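Local atomic coordinates of trehalose monomycolate exporter MmpL3 (Mycobacterium tuberculosis, PDB entry 7NVH), a protein that exports trehalose monomycolate, probably across the mycobacterial inner membrane to supply mycolic acids to the cell envelope, as a transporter of the RND permease clan. Residues 392-403 / 716-725; 276-287 / 741-752. One frame throughout, in Å; residues are numbered along the deposited sequence.

How the interactions relate
Both contacts tie the ends of transmembrane helices to chain segments that are distant in sequence, and both lie far from the middle of the protein, at the end of the membrane domain away from the periplasmic lobes and from the bound lauryl maltose neopentyl glycol. Interaction 1 sets residues 392-403 on helix 694-726, whereas interaction 2 sets the last modelled residues, 741-752, on helix 270-297. Their centres are 28 Å apart and their nearest atoms about 12 Å apart, so the two do not touch. The chain links them directly: helix 694-726 of interaction 1 is followed by helix 735-744, which leads into the tail of interaction 2. One is almost wholly apolar packing, the other turns on a buried arginine.

Interaction 1: residues 392-403 / 716-725; sequences VMKRPVLFAAPI and MFLVPSVMKL
Phe717 is the hub of this contact, and three side chains of 392-403 meet it from different directions. Val392 comes to the rim of the ring, its CG2 lying in the ring plane 3.6 Å from Phe717 CD1. Phe399 lies obliquely beside it, with ring centroids 5.7 Å apart and planes turned by 39°, a relation that is neither a parallel stack nor a T-shape. Ile403 crosses at about a right angle and sets its CD1 3.4 Å from Phe717 CB. With its CG beside the backbone N (chi1 -58°), Phe717 turns its ring toward Val392, Phe399 and Ile403.

One turn on, the two backbones come closest, the CA atoms of Pro396 and Ser721 being 4.6 Å apart. The small Ser721 side chain permits this: its CB faces the Pro396 carbonyl and its OG faces Ala400 CB. The hydroxyl points back to its own helix, where Phe717 O at 2.8 Å and Leu718 O at 2.9 Å from Ser721 OG compete for one proton. Leu718 reaches round the flank, laying CD1 against Ala400 and Ile403 CG2.

At the far end Lys724, bent at its second torsion (chi2 88°), runs its methylenes past Met393 O while its CB meets Met393 CG, and Leu725 CD2 rests 3.9 Å from Pro396 CG. Met393 also packs on helix 659-669, while Phe717 and Pro720 touch helix 385-391.

No hydrogen bond crosses between the two segments; the contact is van der Waals packing, mostly apolar. It sets the proline-containing turn before helix 401-408 on the kinked end of helix 694-726, at the cytoplasmic membrane boundary of an RND-type transporter, a position consistent with the start of the second transmembrane half.

Interaction 2: residues 276-287 / 741-752; sequences RTVITAGRTVTF and QTRIGLGEIHLP
Arg283 turns its CG opposite the backbone N (chi1 -176°) and stays extended as far as NE, which carries its guanidinium from helix 270-297 to the Leu746 carbonyl. NH2 donates to Leu746 O in the guanidinium plane and nearly straight (163°), though the modelled length is doubtfully short; NE adds a weak bond to Leu746 O of 3.1 Å. The group lies between its helix neighbour Phe287, whose CE2 is over the centre of one face, and Ile749 CG2, set toward the rim of the other; Phe287 CZ also touches Leu746 CD2 at 3.6 Å. NH1 and NH2 further bond to the carbonyls of Ala577 and Leu576, so a buried charge gathers backbone oxygens from two chain segments.

Near the last modelled residue, Leu751 places CD1 over the centre of the Arg276 guanidinium, 3.6 Å from Arg276 CZ, a group folded over it by a bend at chi3 (60°). The same methyl meets Thr280 CG2, and CD2 of Leu751 faces Ile279. Arg276 itself is salt-bridged through NE to Glu263. The arrangement is a C-terminal tail, leaving its helix at Gly745, laid along the cytoplasmic end of a transmembrane helix in the RND-type bundle.

Interaction 1: residues 392-403 / 716-725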
loop_
_atom_site.group_PDB
_atom_site.type_symbol
_atom_site.label_atom_id
_atom_site.label_comp_id
_atom_site.label_asym_id
_atom_site.label_seq_id
_atom_site.Cartn_x
_atom_site.Cartn_y
_atom_site.Cartn_z
ATOM N N VAL A 392 -4.113 30.584 -21.363
ATOM C CA VAL A 392 -4.930 30.053 -20.275
ATOM C C VAL A 392 -5.593 31.184 -19.502
ATOM O O VAL A 392 -6.784 31.115 -19.178
ATOM C CB VAL A 392 -4.089 29.153 -19.352
ATOM C CG1 VAL A 392 -4.884 28.784 -18.121
ATOM C CG2 VAL A 392 -3.668 27.900 -20.086
ATOM N N MET A 393 -4.847 32.246 -19.200
ATOM C CA MET A 393 -5.403 33.353 -18.432
ATOM C C MET A 393 -6.135 34.373 -19.289
ATOM O O MET A 393 -6.682 35.334 -18.739
ATOM C CB MET A 393 -4.311 34.074 -17.643
ATOM C CG MET A 393 -3.672 33.258 -16.545
ATOM S SD MET A 393 -2.459 34.245 -15.654
ATOM C CE MET A 393 -1.128 34.310 -16.840
ATOM N N LYS A 394 -6.153 34.210 -20.608
ATOM C CA LYS A 394 -6.888 35.133 -21.462
ATOM C C LYS A 394 -8.325 34.690 -21.685
ATOM O O LYS A 394 -9.205 35.537 -21.880
ATOM C CB LYS A 394 -6.176 35.286 -22.808
ATOM C CG LYS A 394 -6.712 36.415 -23.667
ATOM C CD LYS A 394 -5.866 36.602 -24.911
ATOM C CE LYS A 394 -6.210 35.577 -25.979
ATOM N NZ LYS A 394 -7.440 35.949 -26.728
ATOM N N ARG A 395 -8.576 33.385 -21.668
ATOM C CA ARG A 395 -9.922 32.818 -21.728
ATOM C C ARG A 395 -10.017 31.735 -20.663
ATOM O O ARG A 395 -10.028 30.539 -20.972
ATOM C CB ARG A 395 -10.222 32.255 -23.117
ATOM C CG ARG A 395 -10.259 33.297 -24.217
ATOM C CD ARG A 395 -10.732 32.688 -25.520
ATOM N NE ARG A 395 -10.087 33.293 -26.680
ATOM C CZ ARG A 395 -10.482 34.428 -27.247
ATOM N NH1 ARG A 395 -11.522 35.088 -26.762
ATOM N NH2 ARG A 395 -9.836 34.902 -28.303
ATOM N N PRO A 396 -10.080 32.123 -19.386
ATOM C CA PRO A 396 -9.904 31.135 -18.315
ATOM C C PRO A 396 -11.101 30.229 -18.089
ATOM O O PRO A 396 -10.917 29.125 -17.561
ATOM C CB PRO A 396 -9.632 32.004 -17.084
ATOM C CG PRO A 396 -10.348 33.270 -17.368
ATOM C CD PRO A 396 -10.366 33.467 -18.861
ATOM N N VAL A 397 -12.311 30.647 -18.457
ATOM C CA VAL A 397 -13.467 29.770 -18.292
ATOM C C VAL A 397 -13.399 28.608 -19.272
ATOM O O VAL A 397 -13.735 27.470 -18.928
ATOM C CB VAL A 397 -14.776 30.566 -18.437
ATOM C CG1 VAL A 397 -14.944 31.512 -17.263
ATOM C CG2 VAL A 397 -14.792 31.342 -19.744
ATOM N N LEU A 398 -12.959 28.869 -20.502
ATOM C CA LEU A 398 -12.888 27.826 -21.516
ATOM C C LEU A 398 -11.832 26.779 -21.203
ATOM O O LEU A 398 -11.880 25.684 -21.770
ATOM C CB LEU A 398 -12.610 28.447 -22.882
ATOM C CG LEU A 398 -13.822 28.635 -23.790
ATOM C CD1 LEU A 398 -14.779 29.651 -23.204
ATOM C CD2 LEU A 398 -13.374 29.060 -25.173
ATOM N N PHE A 399 -10.878 27.087 -20.331
ATOM C CA PHE A 399 -9.828 26.148 -19.969
ATOM C C PHE A 399 -10.043 25.525 -18.601
ATOM O O PHE A 399 -9.238 24.688 -18.184
ATOM C CB PHE A 399 -8.462 26.838 -20.007
ATOM C CG PHE A 399 -7.949 27.093 -21.392
ATOM C CD1 PHE A 399 -8.445 28.138 -22.147
ATOM C CD2 PHE A 399 -6.965 26.292 -21.934
ATOM C CE1 PHE A 399 -7.973 28.376 -23.417
ATOM C CE2 PHE A 399 -6.489 26.527 -23.204
ATOM C CZ PHE A 399 -6.993 27.571 -23.945
ATOM N N ALA A 400 -11.095 25.912 -17.894
ATOM C CA ALA A 400 -11.395 25.347 -16.588
ATOM C C ALA A 400 -12.737 24.640 -16.524
ATOM O O ALA A 400 -12.821 23.580 -15.906
ATOM C CB ALA A 400 -11.363 26.441 -15.510
ATOM N N ALA A 401 -13.787 25.199 -17.132
ATOM C CA ALA A 401 -15.078 24.514 -17.119
ATOM C C ALA A 401 -15.031 23.191 -17.873
ATOM O O ALA A 401 -15.496 22.177 -17.321
ATOM C CB ALA A 401 -16.172 25.448 -17.647
ATOM N N PRO A 402 -14.508 23.108 -19.105
ATOM C CA PRO A 402 -14.411 21.784 -19.740
ATOM C C PRO A 402 -13.587 20.797 -18.941
ATOM O O PRO A 402 -13.914 19.606 -18.914
ATOM C CB PRO A 402 -13.767 22.088 -21.096
ATOM C CG PRO A 402 -14.100 23.479 -21.376
ATOM C CD PRO A 402 -14.228 24.190 -20.064
ATOM N N ILE A 403 -12.529 21.257 -18.276
ATOM C CA ILE A 403 -11.681 20.331 -17.535
ATOM C C ILE A 403 -12.367 19.848 -16.266
ATOM O O ILE A 403 -12.291 18.665 -15.928
ATOM C CB ILE A 403 -10.312 20.962 -17.248
ATOM C CG1 ILE A 403 -9.450 20.861 -18.504
ATOM C CG2 ILE A 403 -9.653 20.301 -16.058
ATOM C CD1 ILE A 403 -8.156 21.566 -18.402
ATOM N N MET A 716 -1.287 22.681 -15.776
ATOM C CA MET A 716 -1.192 23.501 -16.976
ATOM C C MET A 716 -2.424 24.370 -17.186
ATOM O O MET A 716 -2.302 25.478 -17.719
ATOM C CB MET A 716 -0.947 22.641 -18.217
ATOM C CG MET A 716 0.430 22.010 -18.263
ATOM S SD MET A 716 0.802 21.175 -19.819
ATOM C CE MET A 716 -0.795 20.512 -20.260
ATOM N N PHE A 717 -3.609 23.913 -16.788
ATOM C CA PHE A 717 -4.800 24.677 -17.135
ATOM C C PHE A 717 -5.640 25.101 -15.943
ATOM O O PHE A 717 -6.123 26.233 -15.917
ATOM C CB PHE A 717 -5.678 23.866 -18.089
ATOM C CG PHE A 717 -4.994 23.465 -19.361
ATOM C CD1 PHE A 717 -4.497 24.418 -20.227
ATOM C CD2 PHE A 717 -4.859 22.130 -19.695
ATOM C CE1 PHE A 717 -3.874 24.049 -21.399
ATOM C CE2 PHE A 717 -4.236 21.755 -20.865
ATOM C CZ PHE A 717 -3.743 22.716 -21.718
ATOM N N LEU A 718 -5.847 24.222 -14.962
ATOM C CA LEU A 718 -6.819 24.507 -13.914
ATOM C C LEU A 718 -6.294 25.523 -12.911
ATOM O O LEU A 718 -6.999 26.477 -12.570
ATOM C CB LEU A 718 -7.204 23.213 -13.199
ATOM C CG LEU A 718 -8.631 23.129 -12.665
ATOM C CD1 LEU A 718 -9.626 23.458 -13.761
ATOM C CD2 LEU A 718 -8.895 21.750 -12.092
ATOM N N VAL A 719 -5.066 25.335 -12.424
ATOM C CA VAL A 719 -4.514 26.266 -11.439
ATOM C C VAL A 719 -4.389 27.682 -11.990
ATOM O O VAL A 719 -4.857 28.621 -11.326
ATOM C CB VAL A 719 -3.185 25.722 -10.885
ATOM C CG1 VAL A 719 -2.744 26.537 -9.686
ATOM C CG2 VAL A 719 -3.327 24.262 -10.511
ATOM N N PRO A 720 -3.783 27.917 -13.163
ATOM C CA PRO A 720 -3.718 29.302 -13.658
ATOM C C PRO A 720 -5.080 29.920 -13.898
ATOM O O PRO A 720 -5.299 31.083 -13.541
ATOM C CB PRO A 720 -2.922 29.184 -14.962
ATOM C CG PRO A 720 -2.286 27.873 -14.947
ATOM C CD PRO A 720 -3.040 26.985 -14.030
ATOM N N SER A 721 -6.008 29.171 -14.495
ATOM C CA SER A 721 -7.320 29.730 -14.798
ATOM C C SER A 721 -8.078 30.083 -13.528
ATOM O O SER A 721 -8.690 31.153 -13.438
ATOM C CB SER A 721 -8.123 28.746 -15.644
ATOM O OG SER A 721 -8.345 27.542 -14.935
ATOM N N VAL A 722 -8.048 29.198 -12.531
ATOM C CA VAL A 722 -8.734 29.480 -11.276
ATOM C C VAL A 722 -8.088 30.661 -10.569
ATOM O O VAL A 722 -8.781 31.564 -10.086
ATOM C CB VAL A 722 -8.760 28.227 -10.385
ATOM C CG1 VAL A 722 -9.215 28.588 -8.988
ATOM C CG2 VAL A 722 -9.684 27.182 -10.981
ATOM N N MET A 723 -6.755 30.688 -10.508
ATOM C CA MET A 723 -6.083 31.778 -9.810
ATOM C C MET A 723 -6.274 33.110 -10.523
ATOM O O MET A 723 -6.206 34.164 -9.884
ATOM C CB MET A 723 -4.600 31.464 -9.650
ATOM C CG MET A 723 -4.313 30.492 -8.526
ATOM S SD MET A 723 -2.573 30.058 -8.405
ATOM C CE MET A 723 -1.935 31.513 -7.585
ATOM N N LYS A 724 -6.505 33.089 -11.835
ATOM C CA LYS A 724 -6.841 34.326 -12.529
ATOM C C LYS A 724 -8.285 34.733 -12.270
ATOM O O LYS A 724 -8.576 35.923 -12.108
ATOM C CB LYS A 724 -6.590 34.175 -14.027
ATOM C CG LYS A 724 -7.322 35.191 -14.878
ATOM C CD LYS A 724 -6.500 36.449 -15.059
ATOM C CE LYS A 724 -7.304 37.522 -15.763
ATOM N NZ LYS A 724 -6.810 38.887 -15.441
ATOM N N LEU A 725 -9.200 33.762 -12.230
ATOM C CA LEU A 725 -10.601 34.080 -11.963
ATOM C C LEU A 725 -10.775 34.669 -10.571
ATOM O O LEU A 725 -11.551 35.611 -10.380
ATOM C CB LEU A 725 -11.464 32.831 -12.127
ATOM C CG LEU A 725 -11.701 32.362 -13.561
ATOM C CD1 LEU A 725 -12.195 30.929 -13.572
ATOM C CD2 LEU A 725 -12.685 33.275 -14.266
#

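Interaction 2: residues 276-287 / 741-752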
loop_
_atom_site.group_PDB
_atom_site.type_symbol
_atom_site.label_atom_id
_atom_site.label_comp_id
_atom_site.label_asym_id
_atom_site.label_seq_id
_atom_site.Cartn_x
_atom_site.Cartn_y
_atom_site.Cartn_z
ATOM N N ARG A 276 20.292 30.941 -0.288
ATOM C CA ARG A 276 19.051 31.262 -0.984
ATOM C C ARG A 276 18.303 30.003 -1.405
ATOM O O ARG A 276 17.071 29.935 -1.280
ATOM C CB ARG A 276 19.344 32.147 -2.190
ATOM C CG ARG A 276 19.842 33.529 -1.818
ATOM C CD ARG A 276 20.239 34.315 -3.046
ATOM N NE ARG A 276 19.121 34.477 -3.967
ATOM C CZ ARG A 276 18.300 35.521 -3.964
ATOM N NH1 ARG A 276 18.474 36.500 -3.088
ATOM N NH2 ARG A 276 17.306 35.586 -4.837
ATOM N N THR A 277 19.021 28.993 -1.905
ATOM C CA THR A 277 18.344 27.762 -2.281
ATOM C C THR A 277 17.755 27.070 -1.063
ATOM O O THR A 277 16.667 26.500 -1.158
ATOM C CB THR A 277 19.274 26.820 -3.050
ATOM O OG1 THR A 277 18.509 25.729 -3.572
ATOM C CG2 THR A 277 20.359 26.258 -2.167
ATOM N N VAL A 278 18.413 27.150 0.097
ATOM C CA VAL A 278 17.776 26.664 1.316
ATOM C C VAL A 278 16.492 27.439 1.564
ATOM O O VAL A 278 15.394 26.887 1.451
ATOM C CB VAL A 278 18.735 26.757 2.513
ATOM C CG1 VAL A 278 17.971 26.574 3.809
ATOM C CG2 VAL A 278 19.818 25.704 2.398
ATOM N N ILE A 279 16.617 28.751 1.777
ATOM C CA ILE A 279 15.513 29.647 2.112
ATOM C C ILE A 279 14.278 29.363 1.267
ATOM O O ILE A 279 13.159 29.328 1.789
ATOM C CB ILE A 279 15.944 31.116 1.957
ATOM C CG1 ILE A 279 16.858 31.529 3.106
ATOM C CG2 ILE A 279 14.738 32.029 1.899
ATOM C CD1 ILE A 279 17.309 32.963 3.027
ATOM N N THR A 280 14.461 29.148 -0.035
ATOM C CA THR A 280 13.291 28.927 -0.883
ATOM C C THR A 280 12.964 27.446 -1.078
ATOM O O THR A 280 11.904 26.971 -0.651
ATOM C CB THR A 280 13.502 29.598 -2.242
ATOM O OG1 THR A 280 14.393 28.805 -3.032
ATOM C CG2 THR A 280 14.091 30.976 -2.062
ATOM N N ALA A 281 13.872 26.701 -1.712
ATOM C CA ALA A 281 13.549 25.340 -2.114
ATOM C C ALA A 281 13.483 24.403 -0.917
ATOM O O ALA A 281 12.636 23.508 -0.883
ATOM C CB ALA A 281 14.570 24.840 -3.133
ATOM N N GLY A 282 14.381 24.559 0.058
ATOM C CA GLY A 282 14.324 23.701 1.224
ATOM C C GLY A 282 13.076 23.950 2.046
ATOM O O GLY A 282 12.501 23.020 2.612
ATOM N N ARG A 283 12.638 25.207 2.116
ATOM C CA ARG A 283 11.373 25.513 2.772
ATOM C C ARG A 283 10.209 24.847 2.053
ATOM O O ARG A 283 9.332 24.249 2.691
ATOM C CB ARG A 283 11.174 27.025 2.828
ATOM C CG ARG A 283 9.941 27.468 3.575
ATOM C CD ARG A 283 9.786 28.973 3.503
ATOM N NE ARG A 283 8.669 29.448 4.311
ATOM C CZ ARG A 283 7.400 29.398 3.927
ATOM N NH1 ARG A 283 7.084 28.896 2.743
ATOM N NH2 ARG A 283 6.447 29.855 4.725
ATOM N N THR A 284 10.190 24.928 0.721
ATOM C CA THR A 284 9.125 24.279 -0.037
ATOM C C THR A 284 9.143 22.767 0.164
ATOM O O THR A 284 8.090 22.139 0.327
ATOM C CB THR A 284 9.252 24.625 -1.517
ATOM O OG1 THR A 284 9.153 26.044 -1.684
ATOM C CG2 THR A 284 8.154 23.956 -2.313
ATOM N N VAL A 285 10.334 22.168 0.163
ATOM C CA VAL A 285 10.465 20.727 0.351
ATOM C C VAL A 285 10.005 20.320 1.745
ATOM O O VAL A 285 9.308 19.312 1.914
ATOM C CB VAL A 285 11.917 20.294 0.083
ATOM C CG1 VAL A 285 12.171 18.908 0.631
ATOM C CG2 VAL A 285 12.212 20.343 -1.404
ATOM N N THR A 286 10.392 21.089 2.764
ATOM C CA THR A 286 9.968 20.792 4.126
ATOM C C THR A 286 8.455 20.861 4.255
ATOM O O THR A 286 7.837 20.004 4.897
ATOM C CB THR A 286 10.631 21.762 5.100
ATOM O OG1 THR A 286 12.054 21.651 4.990
ATOM C CG2 THR A 286 10.214 21.453 6.524
ATOM N N PHE A 287 7.838 21.874 3.646
ATOM C CA PHE A 287 6.387 21.980 3.734
ATOM C C PHE A 287 5.700 20.858 2.967
ATOM O O PHE A 287 4.667 20.348 3.409
ATOM C CB PHE A 287 5.928 23.349 3.246
ATOM C CG PHE A 287 5.852 24.369 4.337
ATOM C CD1 PHE A 287 4.799 24.365 5.230
ATOM C CD2 PHE A 287 6.845 25.317 4.487
ATOM C CE1 PHE A 287 4.728 25.296 6.242
ATOM C CE2 PHE A 287 6.779 26.251 5.498
ATOM C CZ PHE A 287 5.720 26.240 6.376
ATOM N N GLN A 741 1.681 33.815 11.550
ATOM C CA GLN A 741 2.663 33.102 10.741
ATOM C C GLN A 741 4.069 33.629 10.984
ATOM O O GLN A 741 5.039 32.869 10.914
ATOM C CB GLN A 741 2.303 33.215 9.261
ATOM C CG GLN A 741 2.959 32.177 8.375
ATOM C CD GLN A 741 3.039 32.619 6.929
ATOM O OE1 GLN A 741 2.662 33.739 6.588
ATOM N NE2 GLN A 741 3.525 31.737 6.067
ATOM N N THR A 742 4.197 34.927 11.252
ATOM C CA THR A 742 5.499 35.504 11.571
ATOM C C THR A 742 5.951 35.125 12.978
ATOM O O THR A 742 7.136 34.852 13.196
ATOM C CB THR A 742 5.449 37.025 11.412
ATOM O OG1 THR A 742 5.108 37.353 10.060
ATOM C CG2 THR A 742 6.792 37.647 11.748
ATOM N N ARG A 743 5.024 35.095 13.940
ATOM C CA ARG A 743 5.380 34.723 15.307
ATOM C C ARG A 743 5.912 33.297 15.369
ATOM O O ARG A 743 6.838 33.004 16.132
ATOM C CB ARG A 743 4.170 34.886 16.229
ATOM C CG ARG A 743 4.521 34.956 17.707
ATOM C CD ARG A 743 3.357 34.524 18.585
ATOM N NE ARG A 743 2.972 33.136 18.349
ATOM C CZ ARG A 743 2.149 32.442 19.129
ATOM N NH1 ARG A 743 1.617 33.007 20.205
ATOM N NH2 ARG A 743 1.856 31.184 18.833
ATOM N N ILE A 744 5.332 32.395 14.574
ATOM C CA ILE A 744 5.860 31.038 14.479
ATOM C C ILE A 744 7.270 31.059 13.905
ATOM O O ILE A 744 8.133 30.268 14.306
ATOM C CB ILE A 744 4.917 30.158 13.638
ATOM C CG1 ILE A 744 3.537 30.087 14.288
ATOM C CG2 ILE A 744 5.488 28.763 13.463
ATOM C CD1 ILE A 744 3.558 29.556 15.701
ATOM N N GLY A 745 7.530 31.967 12.974
ATOM C CA GLY A 745 8.815 32.048 12.318
ATOM C C GLY A 745 8.879 31.400 10.956
ATOM O O GLY A 745 9.969 31.322 10.379
ATOM N N LEU A 746 7.752 30.935 10.424
ATOM C CA LEU A 746 7.717 30.275 9.128
ATOM C C LEU A 746 7.398 31.219 7.977
ATOM O O LEU A 746 7.450 30.792 6.820
ATOM C CB LEU A 746 6.692 29.138 9.145
ATOM C CG LEU A 746 7.131 27.847 9.833
ATOM C CD1 LEU A 746 5.929 26.979 10.153
ATOM C CD2 LEU A 746 8.120 27.093 8.964
ATOM N N GLY A 747 7.067 32.477 8.252
ATOM C CA GLY A 747 6.760 33.383 7.165
ATOM C C GLY A 747 7.963 34.173 6.701
ATOM O O GLY A 747 8.278 35.233 7.250
ATOM N N GLU A 748 8.635 33.662 5.669
ATOM C CA GLU A 748 9.772 34.333 5.051
ATOM C C GLU A 748 9.765 34.116 3.543
ATOM O O GLU A 748 10.826 33.998 2.920
ATOM C CB GLU A 748 11.095 33.862 5.658
ATOM C CG GLU A 748 12.209 34.894 5.577
ATOM C CD GLU A 748 12.085 35.968 6.642
ATOM O OE1 GLU A 748 11.294 35.781 7.590
ATOM O OE2 GLU A 748 12.774 37.003 6.529
ATOM N N ILE A 749 8.576 34.051 2.950
ATOM C CA ILE A 749 8.385 33.696 1.548
ATOM C C ILE A 749 8.975 34.745 0.612
ATOM O O ILE A 749 8.947 34.579 -0.612
ATOM C CB ILE A 749 6.887 33.482 1.262
ATOM C CG1 ILE A 749 6.087 34.677 1.783
ATOM C CG2 ILE A 749 6.400 32.197 1.900
ATOM C CD1 ILE A 749 4.605 34.579 1.542
ATOM N N HIS A 750 9.514 35.824 1.171
ATOM C CA HIS A 750 10.067 36.923 0.393
ATOM C C HIS A 750 11.584 36.954 0.530
ATOM O O HIS A 750 12.113 36.900 1.645
ATOM C CB HIS A 750 9.473 38.259 0.842
ATOM C CG HIS A 750 10.069 39.446 0.155
ATOM N ND1 HIS A 750 10.398 39.445 -1.183
ATOM C CD2 HIS A 750 10.397 40.675 0.621
ATOM C CE1 HIS A 750 10.901 40.620 -1.512
ATOM N NE2 HIS A 750 10.912 41.386 -0.436
ATOM N N LEU A 751 12.278 37.038 -0.607
ATOM C CA LEU A 751 13.719 37.249 -0.639
ATOM C C LEU A 751 14.015 38.654 -1.138
ATOM O O LEU A 751 13.691 38.972 -2.292
ATOM C CB LEU A 751 14.409 36.221 -1.530
ATOM C CG LEU A 751 15.016 35.002 -0.840
ATOM C CD1 LEU A 751 15.707 34.126 -1.863
ATOM C CD2 LEU A 751 15.991 35.439 0.239
ATOM N N PRO A 752 14.628 39.524 -0.323
ATOM C CA PRO A 752 14.945 40.895 -0.734
ATOM C C PRO A 752 15.998 40.948 -1.836
ATOM O O PRO A 752 16.585 39.915 -2.157
ATOM C CB PRO A 752 15.474 41.540 0.554
ATOM C CG PRO A 752 15.065 40.617 1.664
ATOM C CD PRO A 752 15.045 39.254 1.061
#